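Local coordinates for DNA protection during starvation protein (Mycobacterium smegmatis, PDB 2YW6) that probably protects DNA by oxidising iron(II) with hydrogen peroxide and storing it as a ferric mineral inside a hollow shell of twelve subunits, at residues 129-132 with 133-136; 114-117 with 118-122; 83-86 with 87-91; 20-23 with 24-28. One frame throughout, in Å; residues are numbered along the deposited sequence.

Interaction 1: 129-132 with 133-136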
loop_
_atom_site.group_PDB
_atom_site.type_symbol
_atom_site.label_atom_id
_atom_site.label_comp_id
_atom_site.label_asym_id
_atom_site.label_seq_id
_atom_site.Cartn_x
_atom_site.Cartn_y
_atom_site.Cartn_z
ATOM N N ASP B 129 9.210 41.116 9.346
ATOM C CA ASP B 129 8.282 42.017 10.010
ATOM C C ASP B 129 7.005 42.266 9.217
ATOM O O ASP B 129 6.321 43.270 9.420
ATOM C CB ASP B 129 8.984 43.338 10.314
ATOM C CG ASP B 129 10.202 43.152 11.192
ATOM O OD1 ASP B 129 10.054 42.592 12.299
ATOM O OD2 ASP B 129 11.306 43.560 10.777
ATOM N N LEU B 130 6.682 41.339 8.321
ATOM C CA LEU B 130 5.487 41.458 7.498
ATOM C C LEU B 130 4.533 40.299 7.715
ATOM O O LEU B 130 3.339 40.499 7.929
ATOM C CB LEU B 130 5.865 41.521 6.018
ATOM C CG LEU B 130 6.605 42.771 5.552
ATOM C CD1 LEU B 130 7.076 42.566 4.124
ATOM C CD2 LEU B 130 5.685 43.984 5.656
ATOM N N ASP B 131 5.069 39.083 7.663
ATOM C CA ASP B 131 4.256 37.878 7.817
ATOM C C ASP B 131 5.126 36.684 8.217
ATOM O O ASP B 131 5.854 36.124 7.382
ATOM C CB ASP B 131 3.555 37.569 6.491
ATOM C CG ASP B 131 2.583 36.414 6.594
ATOM O OD1 ASP B 131 2.798 35.504 7.420
ATOM O OD2 ASP B 131 1.599 36.404 5.829
ATOM N N LEU B 132 5.052 36.296 9.485
ATOM C CA LEU B 132 5.832 35.158 9.952
ATOM C C LEU B 132 5.454 33.862 9.231
ATOM O O LEU B 132 6.326 33.057 8.909
ATOM C CB LEU B 132 5.659 34.955 11.464
ATOM C CG LEU B 132 6.349 35.980 12.360
ATOM C CD1 LEU B 132 6.150 35.597 13.816
ATOM C CD2 LEU B 132 7.833 36.031 12.007
ATOM N N VAL B 133 4.159 33.658 8.993
ATOM C CA VAL B 133 3.684 32.447 8.323
ATOM C C VAL B 133 4.290 32.298 6.932
ATOM O O VAL B 133 4.900 31.276 6.612
ATOM C CB VAL B 133 2.145 32.439 8.216
ATOM C CG1 VAL B 133 1.676 31.186 7.475
ATOM C CG2 VAL B 133 1.542 32.498 9.604
ATOM N N SER B 134 4.119 33.322 6.108
ATOM C CA SER B 134 4.677 33.306 4.767
ATOM C C SER B 134 6.192 33.130 4.824
ATOM O O SER B 134 6.774 32.532 3.928
ATOM C CB SER B 134 4.334 34.607 4.052
ATOM O OG SER B 134 2.930 34.753 3.999
ATOM N N GLN B 135 6.829 33.657 5.871
ATOM C CA GLN B 135 8.276 33.524 6.005
ATOM C C GLN B 135 8.658 32.078 6.301
ATOM O O GLN B 135 9.633 31.548 5.764
ATOM C CB GLN B 135 8.816 34.391 7.137
ATOM C CG GLN B 135 10.321 34.172 7.312
ATOM C CD GLN B 135 10.899 34.799 8.569
ATOM O OE1 GLN B 135 10.610 34.369 9.694
ATOM N NE2 GLN B 135 11.729 35.820 8.385
ATOM N N ASP B 136 7.896 31.450 7.185
ATOM C CA ASP B 136 8.153 30.072 7.561
ATOM C C ASP B 136 8.042 29.204 6.317
ATOM O O ASP B 136 8.762 28.221 6.159
ATOM C CB ASP B 136 7.140 29.630 8.614
ATOM C CG ASP B 136 7.393 28.228 9.114
ATOM O OD1 ASP B 136 8.434 27.984 9.759
ATOM O OD2 ASP B 136 6.538 27.364 8.851
HETATM O O HOH W 1 8.609 32.382 10.638
#
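Asp131 swings its carboxylate across the first turn of helix 132-155 to meet Ser134, three residues on. With CG anti to the backbone N (chi1 -174°), the side chain folds forward over the helix start and splits its two oxygens between the two polar groups of Ser134. OD1 of Asp131 takes the amide N of Ser134 at 2.9 Å in a nearly straight bond (165° at the hydrogen), with the donor lying well above the carboxylate plane. OD2 of Asp131 receives a weak bond from Ser134 OG at 2.8 Å. The aspartate is thus the N-cap of the helix, while its own carbonyl O accepts Gln135 N at 3.1 Å.

On another side of the turn, Leu132 and Gln135 reach out in the same direction, flank to flank, Leu132 CD2 lying 4.0 Å from Gln135 OE1. Water 1 bridges this pair, donating to Leu132 O and to Gln135 OE1, while Leu132 O also accepts Asp136 N. The amide end of Gln135 is held through NE2 by Ile124 O and Glu128.

Arg71 of helix 47-75 holds both cap side chains from outside the turn, with a salt bridge to Asp131 OD2 and a hydrogen bond to Ser134 OG; Arg121 of a neighbouring subunit adds a long, weak ion pair to Asp131 OD1. A buried carboxylate among arginines and a helix N terminus is probably kept ionised.

Interaction 2: 114-117 with 118-122; sequences NGVI and EDTRK
Thr120 turns its hydroxyl back onto the carbonyl of Val116, one helical turn earlier, and Val116 O is gripped twice: by Thr120 OG1 at 2.7 Å and by Thr120 N at 2.9 Å. The two donors arrive from opposite faces of the carbonyl plane. Placing OG1 anti to the carbonyl carbon and beside the backbone N (chi1 -57°) is what aims it at this oxygen.

The same pattern of backbone bonds continues on both sides. Gly115 O takes Asp119 N at 2.8 Å, with CB and the carboxylate carbon of Asp119 lying beside that oxygen, and Ile117 O takes Arg121 N at 2.9 Å. CG of Arg121, anti to the carbonyl carbon (chi1 -69°), lies 4.3 Å from Ile117 CG2; beyond it the bend at chi2 turns the rest of the chain. The same methyl lies at the edge of the guanidinium, near its plane. Farther out, Arg121 NH2 forms a salt bridge with Glu146 on helix 132-155. Val116 packs on Leu145 of that helix and on Thr27 and Leu31 of helix 12-41, so this turn of helix 102-127 is wedged between two other helices of the ferritin-like bundle. On another side, Lys122 NZ reaches Asp119 OD2 only as a long salt bridge of 3.8 Å.

By donating to Val116 O, the buried Thr120 hydroxyl keeps its lone pairs for Gln24 NE2, so it makes one bond within its own helix and one to helix 12-41.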
loop_
_atom_site.group_PDB
_atom_site.type_symbol
_atom_site.label_atom_id
_atom_site.label_comp_id
_atom_site.label_asym_id
_atom_site.label_seq_id
_atom_site.Cartn_x
_atom_site.Cartn_y
_atom_site.Cartn_z
ATOM N N ASN B 114 22.255 29.680 -7.242
ATOM C CA ASN B 114 22.856 30.768 -6.474
ATOM C C ASN B 114 21.816 31.893 -6.446
ATOM O O ASN B 114 21.529 32.465 -5.389
ATOM C CB ASN B 114 24.167 31.272 -7.110
ATOM C CG ASN B 114 25.391 30.417 -6.737
ATOM O OD1 ASN B 114 25.419 29.772 -5.685
ATOM N ND2 ASN B 114 26.418 30.440 -7.593
ATOM N N GLY B 115 21.235 32.186 -7.608
ATOM C CA GLY B 115 20.234 33.233 -7.673
ATOM C C GLY B 115 19.008 32.907 -6.838
ATOM O O GLY B 115 18.526 33.748 -6.064
ATOM N N VAL B 116 18.509 31.679 -7.000
ATOM C CA VAL B 116 17.319 31.201 -6.291
ATOM C C VAL B 116 17.486 31.257 -4.775
ATOM O O VAL B 116 16.621 31.766 -4.062
ATOM C CB VAL B 116 16.970 29.743 -6.729
ATOM C CG1 VAL B 116 15.701 29.241 -6.019
ATOM C CG2 VAL B 116 16.783 29.698 -8.235
ATOM N N ILE B 117 18.610 30.744 -4.289
ATOM C CA ILE B 117 18.870 30.737 -2.859
ATOM C C ILE B 117 19.075 32.138 -2.337
ATOM O O ILE B 117 18.506 32.502 -1.304
ATOM C CB ILE B 117 20.106 29.876 -2.515
ATOM C CG1 ILE B 117 19.831 28.426 -2.920
ATOM C CG2 ILE B 117 20.433 29.992 -1.017
ATOM C CD1 ILE B 117 21.022 27.510 -2.788
ATOM N N GLU B 118 19.886 32.928 -3.036
ATOM C CA GLU B 118 20.126 34.298 -2.603
ATOM C C GLU B 118 18.805 35.074 -2.561
ATOM O O GLU B 118 18.524 35.795 -1.595
ATOM C CB GLU B 118 21.100 35.008 -3.534
ATOM C CG GLU B 118 21.495 36.376 -3.012
ATOM C CD GLU B 118 22.407 37.122 -3.955
ATOM O OE1 GLU B 118 22.862 38.226 -3.591
ATOM O OE2 GLU B 118 22.665 36.606 -5.060
ATOM N N ASP B 119 17.991 34.919 -3.600
ATOM C CA ASP B 119 16.704 35.599 -3.648
ATOM C C ASP B 119 15.779 35.141 -2.529
ATOM O O ASP B 119 14.989 35.932 -2.000
ATOM C CB ASP B 119 16.014 35.350 -4.987
ATOM C CG ASP B 119 16.608 36.177 -6.109
ATOM O OD1 ASP B 119 16.160 36.023 -7.275
ATOM O OD2 ASP B 119 17.520 36.986 -5.815
ATOM N N THR B 120 15.861 33.864 -2.173
ATOM C CA THR B 120 15.005 33.342 -1.118
ATOM C C THR B 120 15.433 33.879 0.246
ATOM O O THR B 120 14.592 34.184 1.094
ATOM C CB THR B 120 15.010 31.802 -1.113
ATOM O OG1 THR B 120 14.595 31.331 -2.408
ATOM C CG2 THR B 120 14.047 31.259 -0.050
ATOM N N ARG B 121 16.739 34.006 0.451
ATOM C CA ARG B 121 17.250 34.535 1.708
ATOM C C ARG B 121 16.748 35.962 1.948
ATOM O O ARG B 121 16.288 36.286 3.046
ATOM C CB ARG B 121 18.774 34.516 1.706
ATOM C CG ARG B 121 19.365 33.129 1.747
ATOM C CD ARG B 121 19.163 32.489 3.103
ATOM N NE ARG B 121 19.924 31.251 3.216
ATOM C CZ ARG B 121 20.215 30.678 4.373
ATOM N NH1 ARG B 121 19.798 31.246 5.491
ATOM N NH2 ARG B 121 20.922 29.559 4.417
ATOM N N LYS B 122 16.828 36.806 0.919
ATOM C CA LYS B 122 16.376 38.196 1.030
ATOM C C LYS B 122 14.913 38.258 1.476
ATOM O O LYS B 122 14.581 38.935 2.447
ATOM C CB LYS B 122 16.504 38.920 -0.313
ATOM C CG LYS B 122 17.901 38.969 -0.908
ATOM C CD LYS B 122 17.860 39.665 -2.270
ATOM C CE LYS B 122 19.200 39.606 -3.005
ATOM N NZ LYS B 122 19.099 40.138 -4.397
#

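Interaction 3: 83-86 with 87-91; sequences PGAI and IKDRT
Ile87 lays its CG1 branch over the carbonyl of Gly84, with CG1 3.2 Å and CD1 3.9 Å from Gly84 O, while its other branch, CG2, sits 3.6 Å from Pro83 O. CG1 lies between the backbone N and the carbonyl carbon (chi1 74°), which turns both branches back toward the preceding turn. This is the short helix 83-89 in the long connection between helices 47-75 and 102-127, a hallmark of the Dps version of the ferritin-like four-helix bundle.

Pro83 begins the helix, and its carbonyl O accepts Ile87 N at 3.2 Å. Next come Lys88 N to Gly84 O at 3.0 Å and Asp89 N to Ala85 O, also at 3.0 Å; Arg90 is the first residue to leave helical geometry.

A neighbouring subunit covers one side: its Pro83 packs on Ile86, Ile87 and Arg90, and its Asp94 accepts from Gly84 N, which places the helix at a subunit interface. Within the chain, Ile86 leans on Asn29, Asp30 and Leu33 of helix 12-41, and Arg90 makes a salt bridge to Asp94. Asp89, with CG beside its own backbone N, turns OD1 to the hydroxyl OG of Ser26 on helix 12-41.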
loop_
_atom_site.group_PDB
_atom_site.type_symbol
_atom_site.label_atom_id
_atom_site.label_comp_id
_atom_site.label_asym_id
_atom_site.label_seq_id
_atom_site.Cartn_x
_atom_site.Cartn_y
_atom_site.Cartn_z
ATOM N N PRO B 83 3.052 31.486 -18.806
ATOM C CA PRO B 83 4.399 31.707 -19.349
ATOM C C PRO B 83 4.794 33.180 -19.408
ATOM O O PRO B 83 5.953 33.533 -19.169
ATOM C CB PRO B 83 4.308 31.103 -20.744
ATOM C CG PRO B 83 3.314 30.011 -20.567
ATOM C CD PRO B 83 2.247 30.696 -19.748
ATOM N N GLY B 84 3.832 34.034 -19.741
ATOM C CA GLY B 84 4.108 35.455 -19.822
ATOM C C GLY B 84 4.578 35.999 -18.487
ATOM O O GLY B 84 5.597 36.702 -18.414
ATOM N N ALA B 85 3.833 35.673 -17.428
ATOM C CA ALA B 85 4.173 36.128 -16.081
ATOM C C ALA B 85 5.545 35.607 -15.667
ATOM O O ALA B 85 6.265 36.267 -14.925
ATOM C CB ALA B 85 3.120 35.667 -15.088
ATOM N N ILE B 86 5.913 34.423 -16.150
ATOM C CA ILE B 86 7.214 33.863 -15.808
ATOM C C ILE B 86 8.361 34.706 -16.359
ATOM O O ILE B 86 9.334 34.938 -15.649
ATOM C CB ILE B 86 7.363 32.409 -16.310
ATOM C CG1 ILE B 86 6.402 31.498 -15.551
ATOM C CG2 ILE B 86 8.782 31.928 -16.104
ATOM C CD1 ILE B 86 6.370 30.076 -16.068
ATOM N N ILE B 87 8.258 35.171 -17.603
ATOM C CA ILE B 87 9.338 35.980 -18.167
ATOM C C ILE B 87 9.300 37.425 -17.648
ATOM O O ILE B 87 10.344 38.053 -17.466
ATOM C CB ILE B 87 9.323 35.971 -19.730
ATOM C CG1 ILE B 87 8.173 36.824 -20.269
ATOM C CG2 ILE B 87 9.222 34.546 -20.241
ATOM C CD1 ILE B 87 8.549 38.289 -20.469
ATOM N N LYS B 88 8.099 37.945 -17.408
ATOM C CA LYS B 88 7.952 39.301 -16.894
ATOM C C LYS B 88 8.664 39.390 -15.546
ATOM O O LYS B 88 9.546 40.220 -15.338
ATOM C CB LYS B 88 6.469 39.647 -16.718
ATOM C CG LYS B 88 6.210 41.038 -16.161
ATOM C CD LYS B 88 6.853 42.106 -17.037
ATOM C CE LYS B 88 6.529 43.510 -16.551
ATOM N NZ LYS B 88 5.070 43.817 -16.644
ATOM N N ASP B 89 8.275 38.515 -14.633
ATOM C CA ASP B 89 8.869 38.480 -13.309
ATOM C C ASP B 89 10.328 38.060 -13.395
ATOM O O ASP B 89 11.190 38.609 -12.705
ATOM C CB ASP B 89 8.086 37.507 -12.429
ATOM C CG ASP B 89 6.713 38.041 -12.061
ATOM O OD1 ASP B 89 5.711 37.293 -12.186
ATOM O OD2 ASP B 89 6.638 39.220 -11.638
ATOM N N ARG B 90 10.597 37.097 -14.268
ATOM C CA ARG B 90 11.939 36.567 -14.454
ATOM C C ARG B 90 13.032 37.625 -14.448
ATOM O O ARG B 90 12.845 38.755 -14.912
ATOM C CB ARG B 90 12.015 35.774 -15.765
ATOM C CG ARG B 90 12.811 36.451 -16.879
ATOM C CD ARG B 90 12.619 35.759 -18.220
ATOM N NE ARG B 90 12.882 34.325 -18.147
ATOM C CZ ARG B 90 12.913 33.518 -19.202
ATOM N NH1 ARG B 90 12.702 34.009 -20.417
ATOM N NH2 ARG B 90 13.165 32.225 -19.044
ATOM N N THR B 91 14.176 37.239 -13.898
ATOM C CA THR B 91 15.344 38.100 -13.850
ATOM C C THR B 91 16.459 37.256 -14.436
ATOM O O THR B 91 17.253 37.738 -15.248
ATOM C CB THR B 91 15.713 38.507 -12.414
ATOM O OG1 THR B 91 14.679 39.339 -11.871
ATOM C CG2 THR B 91 17.030 39.277 -12.407
#

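Interaction 4: 20-23 with 24-28; sequences LLQK and QLSTY
Leu20 O is shared by two donors: Gln24 N, at 3.3 Å with 163° at the hydrogen, and water 2, which gives it a weak bond. Water 2 also donates to Gln24 OE1 at 2.9 Å, closing a small ring between the backbone and the side chain of the next turn. A bend at chi2 (74°) folds the amide of Gln24 round so that NE2 donates to Tyr28 OH at 3.0 Å, the hydroxyl lying slightly out of the amide plane.

Further round the helix, Gln22 and Leu25 cross obliquely, with Gln22 NE2 3.6 Å from Leu25 CD1, and Gln22 OE1 is held by the backbone N of Lys80. Lys23 O takes Thr27 N at 3.1 Å and a weak bond from Thr27 OG1.

This part of helix 12-41 packs against the other three long helices of the four-helix bundle: Leu21 rests on Arg71, Ile72 and Leu75, Leu20 on Leu127, and Gln24 on Leu138. The side chain of Leu25 is about 7 Å from that of Asp66, a probable iron ligand, and packs on Trp40 of a neighbouring subunit. Gln24 NE2 is also hydrogen-bonded to Thr120 OG1 of helix 102-127, and Tyr28 OH to His141 ND1, so both ends of a buried amide are used in a run of polar groups linking three helices.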
loop_
_atom_site.group_PDB
_atom_site.type_symbol
_atom_site.label_atom_id
_atom_site.label_comp_id
_atom_site.label_asym_id
_atom_site.label_seq_id
_atom_site.Cartn_x
_atom_site.Cartn_y
_atom_site.Cartn_z
ATOM N N LEU B 20 6.094 39.935 -2.958
ATOM C CA LEU B 20 7.303 39.159 -2.725
ATOM C C LEU B 20 7.077 37.723 -3.160
ATOM O O LEU B 20 7.940 37.121 -3.802
ATOM C CB LEU B 20 7.665 39.151 -1.246
ATOM C CG LEU B 20 8.558 40.241 -0.680
ATOM C CD1 LEU B 20 8.851 39.920 0.787
ATOM C CD2 LEU B 20 9.842 40.305 -1.463
ATOM N N LEU B 21 5.915 37.171 -2.800
ATOM C CA LEU B 21 5.600 35.789 -3.151
ATOM C C LEU B 21 5.451 35.567 -4.656
ATOM O O LEU B 21 5.879 34.534 -5.175
ATOM C CB LEU B 21 4.344 35.313 -2.420
ATOM C CG LEU B 21 4.511 35.141 -0.909
ATOM C CD1 LEU B 21 3.170 34.761 -0.297
ATOM C CD2 LEU B 21 5.575 34.074 -0.616
ATOM N N GLN B 22 4.856 36.527 -5.351
ATOM C CA GLN B 22 4.690 36.398 -6.793
ATOM C C GLN B 22 6.053 36.212 -7.450
ATOM O O GLN B 22 6.204 35.404 -8.371
ATOM C CB GLN B 22 4.011 37.636 -7.368
ATOM C CG GLN B 22 3.854 37.583 -8.867
ATOM C CD GLN B 22 2.967 36.436 -9.304
ATOM O OE1 GLN B 22 1.815 36.341 -8.877
ATOM N NE2 GLN B 22 3.496 35.560 -10.157
ATOM N N LYS B 23 7.036 36.983 -6.994
ATOM C CA LYS B 23 8.396 36.869 -7.515
ATOM C C LYS B 23 8.826 35.418 -7.329
ATOM O O LYS B 23 9.315 34.774 -8.254
ATOM C CB LYS B 23 9.370 37.766 -6.730
ATOM C CG LYS B 23 9.555 39.172 -7.258
ATOM C CD LYS B 23 8.326 40.009 -7.043
ATOM C CE LYS B 23 8.587 41.457 -7.421
ATOM N NZ LYS B 23 7.466 42.342 -6.985
ATOM N N GLN B 24 8.645 34.921 -6.109
ATOM C CA GLN B 24 9.019 33.559 -5.778
ATOM C C GLN B 24 8.271 32.566 -6.668
ATOM O O GLN B 24 8.858 31.601 -7.163
ATOM C CB GLN B 24 8.721 33.284 -4.302
ATOM C CG GLN B 24 9.472 32.083 -3.738
ATOM C CD GLN B 24 10.958 32.354 -3.499
ATOM O OE1 GLN B 24 11.517 33.342 -3.990
ATOM N NE2 GLN B 24 11.602 31.466 -2.749
ATOM N N LEU B 25 6.981 32.813 -6.874
ATOM C CA LEU B 25 6.157 31.945 -7.700
ATOM C C LEU B 25 6.735 31.781 -9.113
ATOM O O LEU B 25 6.826 30.662 -9.630
ATOM C CB LEU B 25 4.738 32.513 -7.794
ATOM C CG LEU B 25 3.539 31.592 -8.063
ATOM C CD1 LEU B 25 2.539 32.333 -8.923
ATOM C CD2 LEU B 25 3.963 30.307 -8.755
ATOM N N SER B 26 7.114 32.888 -9.742
ATOM C CA SER B 26 7.664 32.827 -11.089
ATOM C C SER B 26 9.016 32.121 -11.120
ATOM O O SER B 26 9.332 31.415 -12.081
ATOM C CB SER B 26 7.791 34.237 -11.673
ATOM O OG SER B 26 6.544 34.907 -11.611
ATOM N N THR B 27 9.814 32.309 -10.072
ATOM C CA THR B 27 11.124 31.665 -9.988
ATOM C C THR B 27 10.967 30.152 -9.903
ATOM O O THR B 27 11.740 29.409 -10.513
ATOM C CB THR B 27 11.914 32.133 -8.755
ATOM O OG1 THR B 27 12.345 33.481 -8.954
ATOM C CG2 THR B 27 13.131 31.237 -8.521
ATOM N N TYR B 28 9.977 29.702 -9.131
ATOM C CA TYR B 28 9.714 28.277 -8.987
ATOM C C TYR B 28 9.240 27.693 -10.309
ATOM O O TYR B 28 9.749 26.666 -10.755
ATOM C CB TYR B 28 8.656 28.028 -7.913
ATOM C CG TYR B 28 9.131 28.252 -6.487
ATOM C CD1 TYR B 28 8.216 28.328 -5.428
ATOM C CD2 TYR B 28 10.496 28.333 -6.185
ATOM C CE1 TYR B 28 8.653 28.484 -4.105
ATOM C CE2 TYR B 28 10.942 28.489 -4.872
ATOM C CZ TYR B 28 10.018 28.560 -3.835
ATOM O OH TYR B 28 10.459 28.723 -2.543
HETATM O O HOH W 2 11.163 36.248 -4.300
#

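From the N terminus the order is interaction 4 on helix 12-41, interaction 3 on the short helix 83-89, interaction 2 on helix 102-127 and interaction 1 at the start of helix 132-155. Each is local to one turn or helix start, so none closes a long loop; they follow in series without nesting or crossing. Interaction 4 is the common neighbour: Ser26 joins it to interaction 3 through Asp89, and Gln24 joins it to interaction 2 through Thr120, with Thr27 against Val116. The short helix and helix 102-127 are thus both tied to the first helix. Interaction 1 touches none of the others, though its nearest atoms come within about 4 Å of interaction 4; it meets helix 12-41 at Val17.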